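Local coordinates for uncharacterized protein (Thermomonospora curvata, PDB 4MVE) that is of unknown function but combines a GXWXG family region with a DUF4334 region in one curled antiparallel beta sheet, at residues T24-Y29 against A102-V107; L60-Y65 against Y88-L93; K67-I70 against H74-P77; I118-R123 against L143-T148. All coordinates share one frame; numbering follows the deposited sequence.

Contact 1 (T24-Y29 against A102-V107)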
loop_
_atom_site.group_PDB
_atom_site.type_symbol
_atom_site.label_atom_id
_atom_site.label_comp_id
_atom_site.label_asym_id
_atom_site.label_seq_id
_atom_site.Cartn_x
_atom_site.Cartn_y
_atom_site.Cartn_z
ATOM N N THR A 24 7.203 11.241 -10.104
ATOM C CA THR A 24 7.843 11.838 -8.924
ATOM C C THR A 24 7.852 10.840 -7.721
ATOM O O THR A 24 8.849 10.781 -6.983
ATOM C CB THR A 24 7.148 13.156 -8.562
ATOM O OG1 THR A 24 7.112 13.997 -9.726
ATOM C CG2 THR A 24 7.827 13.876 -7.398
ATOM N N VAL A 25 6.768 10.075 -7.523
ATOM C CA VAL A 25 6.719 9.117 -6.411
ATOM C C VAL A 25 7.750 8.004 -6.653
ATOM O O VAL A 25 8.467 7.614 -5.724
ATOM C CB VAL A 25 5.307 8.522 -6.111
ATOM C CG1 VAL A 25 5.395 7.508 -4.956
ATOM C CG2 VAL A 25 4.300 9.628 -5.763
ATOM N N GLU A 26 7.817 7.512 -7.896
ATOM C CA GLU A 26 8.725 6.459 -8.305
ATOM C C GLU A 26 10.169 6.863 -8.034
ATOM O O GLU A 26 10.925 6.033 -7.525
ATOM C CB GLU A 26 8.519 6.132 -9.781
ATOM C CG GLU A 26 9.514 5.132 -10.336
ATOM C CD GLU A 26 8.930 4.333 -11.477
ATOM O OE1 GLU A 26 8.069 3.463 -11.208
ATOM O OE2 GLU A 26 9.247 4.659 -12.643
ATOM N N GLU A 27 10.554 8.122 -8.367
ATOM C CA GLU A 27 11.921 8.617 -8.115
ATOM C C GLU A 27 12.221 8.550 -6.618
ATOM O O GLU A 27 13.288 8.097 -6.209
ATOM C CB GLU A 27 12.126 10.070 -8.619
ATOM C CG GLU A 27 12.180 10.245 -10.127
ATOM C CD GLU A 27 11.758 11.607 -10.665
ATOM O OE1 GLU A 27 11.567 12.551 -9.862
ATOM O OE2 GLU A 27 11.610 11.723 -11.904
ATOM N N LEU A 28 11.255 8.950 -5.809
ATOM C CA LEU A 28 11.433 8.955 -4.367
ATOM C C LEU A 28 11.404 7.519 -3.789
ATOM O O LEU A 28 12.247 7.181 -2.952
ATOM C CB LEU A 28 10.386 9.870 -3.703
ATOM C CG LEU A 28 10.574 11.398 -3.986
ATOM C CD1 LEU A 28 9.311 12.195 -3.628
ATOM C CD2 LEU A 28 11.752 11.975 -3.206
ATOM N N TYR A 29 10.503 6.665 -4.296
ATOM C CA TYR A 29 10.387 5.278 -3.884
ATOM C C TYR A 29 11.689 4.494 -4.096
ATOM O O TYR A 29 12.110 3.757 -3.194
ATOM C CB TYR A 29 9.242 4.632 -4.657
ATOM C CG TYR A 29 8.979 3.176 -4.322
ATOM C CD1 TYR A 29 9.570 2.156 -5.058
ATOM C CD2 TYR A 29 8.058 2.823 -3.337
ATOM C CE1 TYR A 29 9.302 0.812 -4.777
ATOM C CE2 TYR A 29 7.736 1.490 -3.090
ATOM C CZ TYR A 29 8.391 0.489 -3.789
ATOM O OH TYR A 29 8.085 -0.819 -3.533
ATOM N N ALA A 102 11.278 -9.307 -5.071
ATOM C CA ALA A 102 12.123 -8.259 -5.659
ATOM C C ALA A 102 11.312 -7.346 -6.574
ATOM O O ALA A 102 10.420 -7.801 -7.289
ATOM C CB ALA A 102 13.270 -8.861 -6.459
ATOM N N LEU A 103 11.676 -6.062 -6.577
ATOM C CA LEU A 103 11.165 -5.060 -7.482
ATOM C C LEU A 103 12.312 -4.141 -7.783
ATOM O O LEU A 103 12.826 -3.497 -6.862
ATOM C CB LEU A 103 9.947 -4.296 -6.943
ATOM C CG LEU A 103 9.506 -3.090 -7.848
ATOM C CD1 LEU A 103 8.751 -3.575 -9.104
ATOM C CD2 LEU A 103 8.671 -2.094 -7.076
ATOM N N ARG A 104 12.757 -4.114 -9.065
ATOM C CA ARG A 104 13.876 -3.291 -9.541
ATOM C C ARG A 104 15.167 -3.615 -8.790
ATOM O O ARG A 104 15.896 -2.715 -8.380
ATOM C CB ARG A 104 13.545 -1.800 -9.397
ATOM C CG ARG A 104 12.329 -1.416 -10.160
ATOM C CD ARG A 104 11.885 -0.032 -9.811
ATOM N NE ARG A 104 10.647 0.192 -10.514
ATOM C CZ ARG A 104 9.627 0.900 -10.068
ATOM N NH1 ARG A 104 9.726 1.582 -8.925
ATOM N NH2 ARG A 104 8.512 0.975 -10.778
ATOM N N GLY A 105 15.396 -4.896 -8.564
ATOM C CA GLY A 105 16.574 -5.377 -7.851
ATOM C C GLY A 105 16.529 -5.261 -6.340
ATOM O O GLY A 105 17.505 -5.622 -5.681
ATOM N N THR A 106 15.425 -4.732 -5.762
ATOM C CA THR A 106 15.345 -4.619 -4.311
ATOM C C THR A 106 14.286 -5.559 -3.817
ATOM O O THR A 106 13.147 -5.501 -4.270
ATOM C CB THR A 106 15.104 -3.183 -3.850
ATOM O OG1 THR A 106 16.186 -2.365 -4.287
ATOM C CG2 THR A 106 14.935 -3.070 -2.324
ATOM N N VAL A 107 14.688 -6.424 -2.892
ATOM C CA VAL A 107 13.859 -7.411 -2.215
ATOM C C VAL A 107 13.309 -6.764 -0.938
ATOM O O VAL A 107 14.064 -6.268 -0.144
ATOM C CB VAL A 107 14.692 -8.698 -1.914
ATOM C CG1 VAL A 107 13.941 -9.640 -0.969
ATOM C CG2 VAL A 107 15.093 -9.425 -3.211
#
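E26 and R104 meet through a salt bridge, with E26 OE1 2.6 Å from R104 NH2. The carboxylate does not lie edge-on to the guanidinium. Its carbon CD sits over one guanidinium face, and the two planes stand 73° apart. E26 CG is anti to the backbone N (chi1 175°), and the chain runs on extended, which carries the acid from helix 22-29 to the arginine. OE1 is shared: it also takes a salt bridge from R22 NH1 and a hydrogen bond with Y144 OH. R104 in turn reaches D30 OD1 and Y144 OH through NH1.

The apolar part is made by Y29 and L103. One methyl of L103, CD2, lies 3.8 Å from Y29 CE1. The same methyl is also 3.8 Å from Y29 OH, and the two side chains run roughly at right angles. Y29 OH is hydrogen-bonded to H121 O. R104 NH1 comes 3.9 Å from Y29 CD1, with ring and guanidinium planes 85° apart.

R104 belongs to the type I' turn from L103 to T106, which closes the hairpin of strands 96-103 and 106-113. Replacing E26 by an alanine would probably leave R104 NH2 without its carboxylate and deprive R22 and Y144 of a shared acceptor. The chemistry implies that a charged network, backed by a tyrosine-leucine contact, ties the hairpin tip to the helix.

Contact 2 (L60-Y65 against Y88-L93)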
loop_
_atom_site.group_PDB
_atom_site.type_symbol
_atom_site.label_atom_id
_atom_site.label_comp_id
_atom_site.label_asym_id
_atom_site.label_seq_id
_atom_site.Cartn_x
_atom_site.Cartn_y
_atom_site.Cartn_z
ATOM N N LEU A 60 -11.958 4.445 -3.704
ATOM C CA LEU A 60 -12.581 5.612 -3.114
ATOM C C LEU A 60 -14.109 5.391 -2.986
ATOM O O LEU A 60 -14.672 5.635 -1.921
ATOM C CB LEU A 60 -12.255 6.839 -3.997
ATOM C CG LEU A 60 -11.078 7.769 -3.594
ATOM C CD1 LEU A 60 -9.823 7.017 -3.136
ATOM C CD2 LEU A 60 -10.718 8.711 -4.727
ATOM N N GLY A 61 -14.737 4.869 -4.035
ATOM C CA GLY A 61 -16.178 4.608 -4.050
ATOM C C GLY A 61 -16.609 3.575 -3.027
ATOM O O GLY A 61 -17.686 3.675 -2.441
HETATM N N MSE A 62 -15.722 2.608 -2.760
HETATM C CA MSE A 62 -15.947 1.570 -1.762
HETATM C C MSE A 62 -15.619 2.051 -0.350
HETATM O O MSE A 62 -15.835 1.292 0.597
HETATM C CB MSE A 62 -15.095 0.378 -2.091
HETATM C CG MSE A 62 -15.711 -0.458 -3.140
HETATM SE SE MSE A 62 -15.331 -2.276 -2.773
HETATM C CE MSE A 62 -16.353 -2.507 -0.990
ATOM N N ASN A 63 -15.114 3.309 -0.208
ATOM C CA ASN A 63 -14.686 3.892 1.057
ATOM C C ASN A 63 -13.567 3.052 1.671
ATOM O O ASN A 63 -13.560 2.814 2.875
ATOM C CB ASN A 63 -15.842 4.057 2.055
ATOM C CG ASN A 63 -16.587 5.344 1.940
ATOM O OD1 ASN A 63 -16.283 6.328 2.628
ATOM N ND2 ASN A 63 -17.621 5.333 1.120
ATOM N N TRP A 64 -12.613 2.616 0.833
ATOM C CA TRP A 64 -11.433 1.877 1.261
ATOM C C TRP A 64 -10.744 2.620 2.396
ATOM O O TRP A 64 -10.475 3.827 2.283
ATOM C CB TRP A 64 -10.454 1.704 0.098
ATOM C CG TRP A 64 -9.169 1.030 0.515
ATOM C CD1 TRP A 64 -9.032 -0.219 1.049
ATOM C CD2 TRP A 64 -7.850 1.550 0.369
ATOM N NE1 TRP A 64 -7.704 -0.497 1.270
ATOM C CE2 TRP A 64 -6.952 0.544 0.808
ATOM C CE3 TRP A 64 -7.327 2.771 -0.117
ATOM C CZ2 TRP A 64 -5.560 0.731 0.815
ATOM C CZ3 TRP A 64 -5.952 2.934 -0.162
ATOM C CH2 TRP A 64 -5.085 1.934 0.323
ATOM N N TYR A 65 -10.549 1.922 3.504
ATOM C CA TYR A 65 -9.894 2.466 4.689
ATOM C C TYR A 65 -8.389 2.141 4.685
ATOM O O TYR A 65 -7.560 3.035 4.827
ATOM C CB TYR A 65 -10.541 1.931 5.978
ATOM C CG TYR A 65 -9.748 2.326 7.205
ATOM C CD1 TYR A 65 -9.732 3.644 7.652
ATOM C CD2 TYR A 65 -8.960 1.395 7.880
ATOM C CE1 TYR A 65 -8.934 4.033 8.725
ATOM C CE2 TYR A 65 -8.169 1.769 8.965
ATOM C CZ TYR A 65 -8.156 3.094 9.382
ATOM O OH TYR A 65 -7.415 3.477 10.476
ATOM N N TYR A 88 -14.775 -2.684 8.271
ATOM C CA TYR A 88 -14.972 -4.096 7.962
ATOM C C TYR A 88 -14.061 -4.536 6.825
ATOM O O TYR A 88 -13.643 -3.745 5.957
ATOM C CB TYR A 88 -16.457 -4.389 7.625
ATOM C CG TYR A 88 -16.853 -3.958 6.232
ATOM C CD1 TYR A 88 -17.099 -2.620 5.938
ATOM C CD2 TYR A 88 -16.906 -4.878 5.183
ATOM C CE1 TYR A 88 -17.423 -2.210 4.651
ATOM C CE2 TYR A 88 -17.197 -4.476 3.885
ATOM C CZ TYR A 88 -17.459 -3.142 3.623
ATOM O OH TYR A 88 -17.788 -2.740 2.357
ATOM N N SER A 89 -13.781 -5.818 6.827
ATOM C CA SER A 89 -12.946 -6.433 5.829
ATOM C C SER A 89 -13.768 -6.891 4.623
ATOM O O SER A 89 -14.580 -7.812 4.750
ATOM C CB SER A 89 -12.208 -7.617 6.441
ATOM O OG SER A 89 -11.488 -8.251 5.411
ATOM N N TYR A 90 -13.570 -6.227 3.457
ATOM C CA TYR A 90 -14.216 -6.592 2.187
ATOM C C TYR A 90 -13.486 -7.808 1.637
ATOM O O TYR A 90 -12.268 -7.749 1.447
ATOM C CB TYR A 90 -14.202 -5.424 1.192
ATOM C CG TYR A 90 -15.006 -5.708 -0.058
ATOM C CD1 TYR A 90 -16.365 -6.017 0.014
ATOM C CD2 TYR A 90 -14.416 -5.655 -1.317
ATOM C CE1 TYR A 90 -17.093 -6.347 -1.132
ATOM C CE2 TYR A 90 -15.146 -5.943 -2.474
ATOM C CZ TYR A 90 -16.483 -6.287 -2.376
ATOM O OH TYR A 90 -17.193 -6.544 -3.519
ATOM N N GLU A 91 -14.188 -8.939 1.472
ATOM C CA GLU A 91 -13.471 -10.171 1.107
ATOM C C GLU A 91 -13.853 -10.766 -0.245
ATOM O O GLU A 91 -13.371 -11.858 -0.564
ATOM C CB GLU A 91 -13.661 -11.236 2.213
ATOM C CG GLU A 91 -13.260 -10.690 3.574
ATOM C CD GLU A 91 -12.997 -11.645 4.719
ATOM O OE1 GLU A 91 -13.705 -12.674 4.816
ATOM O OE2 GLU A 91 -12.140 -11.306 5.573
ATOM N N LYS A 92 -14.611 -10.024 -1.068
ATOM C CA LYS A 92 -15.085 -10.543 -2.347
ATOM C C LYS A 92 -13.942 -10.688 -3.384
ATOM O O LYS A 92 -14.076 -11.499 -4.306
ATOM C CB LYS A 92 -16.254 -9.674 -2.884
ATOM C CG LYS A 92 -16.651 -9.875 -4.352
ATOM C CD LYS A 92 -17.541 -11.097 -4.553
ATOM C CE LYS A 92 -17.304 -11.790 -5.869
ATOM N NZ LYS A 92 -18.386 -12.772 -6.146
ATOM N N LEU A 93 -12.835 -9.963 -3.219
ATOM C CA LEU A 93 -11.688 -10.097 -4.140
ATOM C C LEU A 93 -10.687 -11.137 -3.612
ATOM O O LEU A 93 -9.630 -11.352 -4.214
ATOM C CB LEU A 93 -10.976 -8.739 -4.356
ATOM C CG LEU A 93 -11.678 -7.783 -5.322
ATOM C CD1 LEU A 93 -12.657 -6.915 -4.591
ATOM C CD2 LEU A 93 -10.678 -6.844 -5.955
#
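M62, a selenomethionine in this crystal, lays its terminal methyl on the ring of Y90. CE is 3.5 Å from the ring centroid and only 10° off the ring normal, a CH-pi contact over the face. SE follows at 4.0 Å from the same centroid, further off axis, nearest the CD2 and CE2 side of the ring. This is a Met-aromatic contact. The M62 chain bends at chi2 and again at chi3 (65°). The second bend turns the methyl over the ring centre.

Y90 has its CG anti to the backbone N (chi1 -173°), and its face is thereby offered to M62. The opposite face has K92 N 4.2 Å above its plane, over the centre. Y88 adopts a different first torsion, with CG between its backbone N and carbonyl carbon. Its hydroxyl comes to the same methyl, about at right angles to the direction of the Y90 ring, with Y88 OH 3.6 Å from M62 CE.

The contact spans one strand of the antiparallel sheet. Strand 74-81 lies between the segments: N63 and Y65 are joined by backbone hydrogen bonds to R81 and L79, and Y88 and Y90 likewise to C80 and L78. M62 is part of the Schellman motif that ends helix 54-61; N63 turns to positive phi, and N63 N donates to L60 O at 2.9 Å. An alanine in place of Y90 would probably strip M62 of the aromatic face and leave its SE and CE freer to turn.

Contact 3 (K67-I70 against H74-P77)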
loop_
_atom_site.group_PDB
_atom_site.type_symbol
_atom_site.label_atom_id
_atom_site.label_comp_id
_atom_site.label_asym_id
_atom_site.label_seq_id
_atom_site.Cartn_x
_atom_site.Cartn_y
_atom_site.Cartn_z
ATOM N N LYS A 67 -5.630 -1.613 5.420
ATOM C CA LYS A 67 -5.249 -3.055 5.442
ATOM C C LYS A 67 -4.926 -3.541 6.830
ATOM O O LYS A 67 -4.531 -2.732 7.687
ATOM C CB LYS A 67 -4.005 -3.304 4.548
ATOM C CG LYS A 67 -4.098 -2.779 3.117
ATOM C CD LYS A 67 -2.818 -3.059 2.310
ATOM C CE LYS A 67 -2.927 -2.569 0.898
ATOM N NZ LYS A 67 -3.907 -3.379 0.131
ATOM N N ARG A 68 -5.120 -4.859 7.068
ATOM C CA ARG A 68 -4.767 -5.514 8.342
ATOM C C ARG A 68 -3.852 -6.704 8.044
ATOM O O ARG A 68 -4.251 -7.601 7.305
ATOM C CB ARG A 68 -5.988 -5.973 9.161
ATOM C CG ARG A 68 -5.565 -6.478 10.587
ATOM C CD ARG A 68 -6.665 -6.475 11.654
ATOM N NE ARG A 68 -7.702 -7.478 11.385
ATOM C CZ ARG A 68 -7.948 -8.550 12.140
ATOM N NH1 ARG A 68 -8.897 -9.408 11.795
ATOM N NH2 ARG A 68 -7.220 -8.792 13.225
ATOM N N PHE A 69 -2.598 -6.670 8.539
ATOM C CA PHE A 69 -1.664 -7.783 8.357
ATOM C C PHE A 69 -1.699 -8.632 9.662
ATOM O O PHE A 69 -1.145 -8.186 10.671
ATOM C CB PHE A 69 -0.251 -7.251 8.014
ATOM C CG PHE A 69 -0.230 -6.296 6.831
ATOM C CD1 PHE A 69 0.090 -6.754 5.546
ATOM C CD2 PHE A 69 -0.511 -4.938 7.001
ATOM C CE1 PHE A 69 0.080 -5.877 4.453
ATOM C CE2 PHE A 69 -0.520 -4.066 5.909
ATOM C CZ PHE A 69 -0.240 -4.543 4.642
ATOM N N ILE A 70 -2.408 -9.789 9.676
ATOM C CA ILE A 70 -2.512 -10.607 10.919
ATOM C C ILE A 70 -1.181 -11.308 11.164
ATOM O O ILE A 70 -0.592 -11.166 12.231
ATOM C CB ILE A 70 -3.691 -11.649 11.011
ATOM C CG1 ILE A 70 -5.025 -11.301 10.252
ATOM C CG2 ILE A 70 -3.907 -12.202 12.410
ATOM C CD1 ILE A 70 -5.671 -10.106 10.519
ATOM N N HIS A 74 -1.823 -14.404 6.617
ATOM C CA HIS A 74 -3.202 -13.919 6.704
ATOM C C HIS A 74 -3.271 -12.395 6.776
ATOM O O HIS A 74 -3.013 -11.793 7.814
ATOM C CB HIS A 74 -3.910 -14.574 7.904
ATOM C CG HIS A 74 -3.947 -16.077 7.842
ATOM N ND1 HIS A 74 -3.118 -16.858 8.645
ATOM C CD2 HIS A 74 -4.718 -16.898 7.090
ATOM C CE1 HIS A 74 -3.442 -18.113 8.383
ATOM N NE2 HIS A 74 -4.381 -18.190 7.440
ATOM N N VAL A 75 -3.637 -11.781 5.642
ATOM C CA VAL A 75 -3.770 -10.341 5.439
ATOM C C VAL A 75 -5.181 -9.986 4.930
ATOM O O VAL A 75 -5.681 -10.619 3.992
ATOM C CB VAL A 75 -2.690 -9.865 4.419
ATOM C CG1 VAL A 75 -2.774 -8.356 4.154
ATOM C CG2 VAL A 75 -1.277 -10.239 4.888
ATOM N N GLU A 76 -5.774 -8.927 5.483
ATOM C CA GLU A 76 -7.029 -8.381 4.975
ATOM C C GLU A 76 -6.636 -7.198 4.102
ATOM O O GLU A 76 -6.202 -6.179 4.623
ATOM C CB GLU A 76 -8.018 -8.020 6.098
ATOM C CG GLU A 76 -8.340 -9.224 6.987
ATOM C CD GLU A 76 -9.027 -8.875 8.293
ATOM O OE1 GLU A 76 -8.809 -7.748 8.790
ATOM O OE2 GLU A 76 -9.748 -9.738 8.845
ATOM N N PRO A 77 -6.670 -7.341 2.757
ATOM C CA PRO A 77 -6.178 -6.247 1.904
ATOM C C PRO A 77 -7.115 -5.061 1.744
ATOM O O PRO A 77 -6.654 -3.971 1.378
ATOM C CB PRO A 77 -5.960 -6.927 0.550
ATOM C CG PRO A 77 -6.921 -8.068 0.538
ATOM C CD PRO A 77 -7.106 -8.513 1.964
#
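R68 and E76 face each other in an antiparallel beta hairpin made by strands 64-71 and 74-81. Their backbones form a hydrogen-bonded pair: R68 N donates to E76 O at 3.0 Å, and E76 N to R68 O at 2.7 Å. I70 N adds a further bond to H74 O. Between these, F69 and V75 are a non-hydrogen-bonded pair.

The R68 and E76 side chains run side by side. The guanidinium grips the acid side-on with two nitrogens. NE reaches E76 OE1 at 2.8 Å, and NH1 reaches OE2 of the same acid at 3.1 Å. The planes are 64° apart, and both oxygens are met from above the carboxylate plane. The chain of R68 bends at chi3 (69°), which brings NE and NH1 round to the acid.

On the other face of the hairpin, F69 CD1 packs 3.6 Å from V75 CG1.

Further out, K67 and F69 bond through their backbones to W44 and G42. Those two residues fit the family's GXWXG signature, and the W44 ring meets F69 nearly at a right angle. V75 and F69 also touch L98 of strand 96-103. The amine of K67 has a long, weak ion pair with D120. Within the hairpin, K67 NZ donates to P77 O at 3.1 Å, in the carbonyl plane and on a lone pair.

Contact 4 (I118-R123 against L143-T148)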
loop_
_atom_site.group_PDB
_atom_site.type_symbol
_atom_site.label_atom_id
_atom_site.label_comp_id
_atom_site.label_asym_id
_atom_site.label_seq_id
_atom_site.Cartn_x
_atom_site.Cartn_y
_atom_site.Cartn_z
ATOM N N ILE A 118 -1.990 -9.466 -8.267
ATOM C CA ILE A 118 -1.573 -8.162 -7.742
ATOM C C ILE A 118 -0.590 -8.337 -6.602
ATOM O O ILE A 118 -0.875 -9.065 -5.637
ATOM C CB ILE A 118 -2.817 -7.339 -7.256
ATOM C CG1 ILE A 118 -3.868 -7.143 -8.378
ATOM C CG2 ILE A 118 -2.390 -5.983 -6.680
ATOM C CD1 ILE A 118 -5.294 -6.785 -7.919
ATOM N N ILE A 119 0.559 -7.645 -6.699
ATOM C CA ILE A 119 1.551 -7.640 -5.622
ATOM C C ILE A 119 1.817 -6.194 -5.214
ATOM O O ILE A 119 2.067 -5.385 -6.101
ATOM C CB ILE A 119 2.868 -8.335 -6.055
ATOM C CG1 ILE A 119 2.650 -9.810 -6.391
ATOM C CG2 ILE A 119 3.973 -8.170 -4.971
ATOM C CD1 ILE A 119 3.817 -10.353 -7.286
ATOM N N ASP A 120 1.819 -5.875 -3.899
ATOM C CA ASP A 120 2.154 -4.537 -3.375
ATOM C C ASP A 120 3.507 -4.603 -2.683
ATOM O O ASP A 120 3.612 -5.222 -1.617
ATOM C CB ASP A 120 1.092 -3.996 -2.405
ATOM C CG ASP A 120 -0.339 -4.003 -2.923
ATOM O OD1 ASP A 120 -0.540 -3.749 -4.137
ATOM O OD2 ASP A 120 -1.256 -4.188 -2.108
ATOM N N HIS A 121 4.529 -3.976 -3.287
ATOM C CA HIS A 121 5.933 -3.939 -2.807
ATOM C C HIS A 121 6.095 -2.778 -1.842
ATOM O O HIS A 121 5.825 -1.637 -2.215
ATOM C CB HIS A 121 6.900 -3.809 -3.987
ATOM C CG HIS A 121 6.725 -4.873 -5.023
ATOM N ND1 HIS A 121 7.549 -6.012 -5.055
ATOM C CD2 HIS A 121 5.855 -4.933 -6.064
ATOM C CE1 HIS A 121 7.156 -6.702 -6.107
ATOM N NE2 HIS A 121 6.155 -6.079 -6.763
ATOM N N PHE A 122 6.428 -3.069 -0.577
ATOM C CA PHE A 122 6.511 -2.032 0.461
ATOM C C PHE A 122 7.928 -1.535 0.717
ATOM O O PHE A 122 8.864 -2.328 0.825
ATOM C CB PHE A 122 5.924 -2.560 1.771
ATOM C CG PHE A 122 4.482 -2.955 1.660
ATOM C CD1 PHE A 122 3.515 -2.023 1.292
ATOM C CD2 PHE A 122 4.085 -4.269 1.886
ATOM C CE1 PHE A 122 2.177 -2.400 1.164
ATOM C CE2 PHE A 122 2.759 -4.643 1.735
ATOM C CZ PHE A 122 1.807 -3.703 1.399
ATOM N N ARG A 123 8.077 -0.220 0.872
ATOM C CA ARG A 123 9.356 0.374 1.265
ATOM C C ARG A 123 9.095 1.294 2.442
ATOM O O ARG A 123 8.046 1.904 2.506
ATOM C CB ARG A 123 10.027 1.137 0.103
ATOM C CG ARG A 123 10.334 0.325 -1.136
ATOM C CD ARG A 123 11.645 -0.436 -1.155
ATOM N NE ARG A 123 11.734 -1.197 -2.410
ATOM C CZ ARG A 123 12.302 -0.747 -3.527
ATOM N NH1 ARG A 123 12.902 0.438 -3.545
ATOM N NH2 ARG A 123 12.293 -1.489 -4.627
ATOM N N LEU A 143 1.714 1.389 -9.889
ATOM C CA LEU A 143 0.984 2.516 -9.294
ATOM C C LEU A 143 1.282 2.567 -7.759
ATOM O O LEU A 143 1.560 1.551 -7.131
ATOM C CB LEU A 143 -0.527 2.460 -9.636
ATOM C CG LEU A 143 -0.852 2.406 -11.175
ATOM C CD1 LEU A 143 -2.303 2.009 -11.437
ATOM C CD2 LEU A 143 -0.533 3.738 -11.896
ATOM N N TYR A 144 1.262 3.754 -7.183
ATOM C CA TYR A 144 1.683 3.924 -5.809
ATOM C C TYR A 144 0.570 4.315 -4.871
ATOM O O TYR A 144 -0.299 5.098 -5.227
ATOM C CB TYR A 144 2.817 4.983 -5.741
ATOM C CG TYR A 144 4.025 4.556 -6.544
ATOM C CD1 TYR A 144 4.990 3.718 -5.995
ATOM C CD2 TYR A 144 4.177 4.946 -7.869
ATOM C CE1 TYR A 144 6.083 3.286 -6.746
ATOM C CE2 TYR A 144 5.236 4.482 -8.643
ATOM C CZ TYR A 144 6.190 3.657 -8.077
ATOM O OH TYR A 144 7.227 3.193 -8.853
ATOM N N PHE A 145 0.651 3.819 -3.640
ATOM C CA PHE A 145 -0.274 4.182 -2.578
ATOM C C PHE A 145 0.515 4.296 -1.259
ATOM O O PHE A 145 1.702 3.965 -1.226
ATOM C CB PHE A 145 -1.458 3.179 -2.498
ATOM C CG PHE A 145 -1.060 1.787 -2.068
ATOM C CD1 PHE A 145 -0.679 0.827 -3.015
ATOM C CD2 PHE A 145 -1.062 1.429 -0.718
ATOM C CE1 PHE A 145 -0.296 -0.461 -2.620
ATOM C CE2 PHE A 145 -0.663 0.152 -0.315
ATOM C CZ PHE A 145 -0.296 -0.794 -1.270
ATOM N N HIS A 146 -0.126 4.748 -0.171
ATOM C CA HIS A 146 0.637 4.846 1.074
ATOM C C HIS A 146 -0.129 4.229 2.226
ATOM O O HIS A 146 -1.323 4.034 2.108
ATOM C CB HIS A 146 1.065 6.300 1.382
ATOM C CG HIS A 146 -0.016 7.337 1.269
ATOM N ND1 HIS A 146 -0.952 7.522 2.275
ATOM C CD2 HIS A 146 -0.268 8.223 0.278
ATOM C CE1 HIS A 146 -1.725 8.513 1.870
ATOM N NE2 HIS A 146 -1.344 8.972 0.684
ATOM N N LEU A 147 0.588 3.824 3.295
ATOM C CA LEU A 147 0.018 3.262 4.513
ATOM C C LEU A 147 0.644 3.921 5.716
ATOM O O LEU A 147 1.864 4.082 5.764
ATOM C CB LEU A 147 0.189 1.724 4.606
ATOM C CG LEU A 147 -0.399 0.842 3.484
ATOM C CD1 LEU A 147 0.143 -0.597 3.586
ATOM C CD2 LEU A 147 -1.956 0.912 3.433
ATOM N N THR A 148 -0.200 4.239 6.707
ATOM C CA THR A 148 0.107 4.844 8.014
ATOM C C THR A 148 -0.354 3.869 9.094
ATOM O O THR A 148 -1.509 3.457 9.099
ATOM C CB THR A 148 -0.549 6.226 8.150
ATOM O OG1 THR A 148 -0.098 7.000 7.039
ATOM C CG2 THR A 148 -0.161 6.939 9.479
#
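The strands bearing D120 and F122 and bearing F145 and L147 cross at -57°, with the closest approach of their axes 8.9 Å, so they meet through side chains alone. F145 points the edge of its ring at the carboxylate of D120. F145 CE1 is 3.6 Å from D120 CG, and F145 CZ is 3.6 Å from D120 OD2. The planes stand 75° apart, with D120 CB in the ring plane at the edge. The slightly positive ring hydrogens are thus turned to the acid, which would probably be a mildly favourable contact. F145 takes the torsion that puts CG between backbone N and carbonyl carbon (chi1 67°), and its far end swings toward D120.

F122 supplies the apolar part. One ring atom does the touching: F122 CE1 is 3.8 Å from F145 CZ and 3.6 Å from L147 CD1. That one atom therefore meets both F145 and L147. D120 O lies over one face of the F122 ring, toward its rim.

All four residues are buried. D120 OD2 has a long, weak ion pair with K67 NZ from the hairpin nearby. M134 also touches D120.

Strand 129-136 runs between the two strands in the sheet and pairs with both. Strand 106-113 flanks strand 118-124, to which it bonds through D120 with M111 and F122 with A109. Helix 22-29 reaches both strands, with Y29 against R123 and V25 against Y144.

Overall arrangement
Along the chain, contact 3 is nested inside the loop closed by contact 2, and both lie inside the loop closed by contact 1. Contact 4 follows contact 1. All four reach the same curled antiparallel sheet. Contact 4 is nearest the middle of the chain, its centre about 3 Å away. Contacts 1 and 3 have centres about 23 Å apart, on opposite sides of that middle, and contacts 1 and 2 about 27 Å. Contact 4 touches each of the others: contact 1 through E26 and Y144, contact 2 through W64 and F145, contact 3 through K67 and D120. The buried centre thus links the GXWXG hairpin to the DUF4334 strands, consistent with one continuous fold.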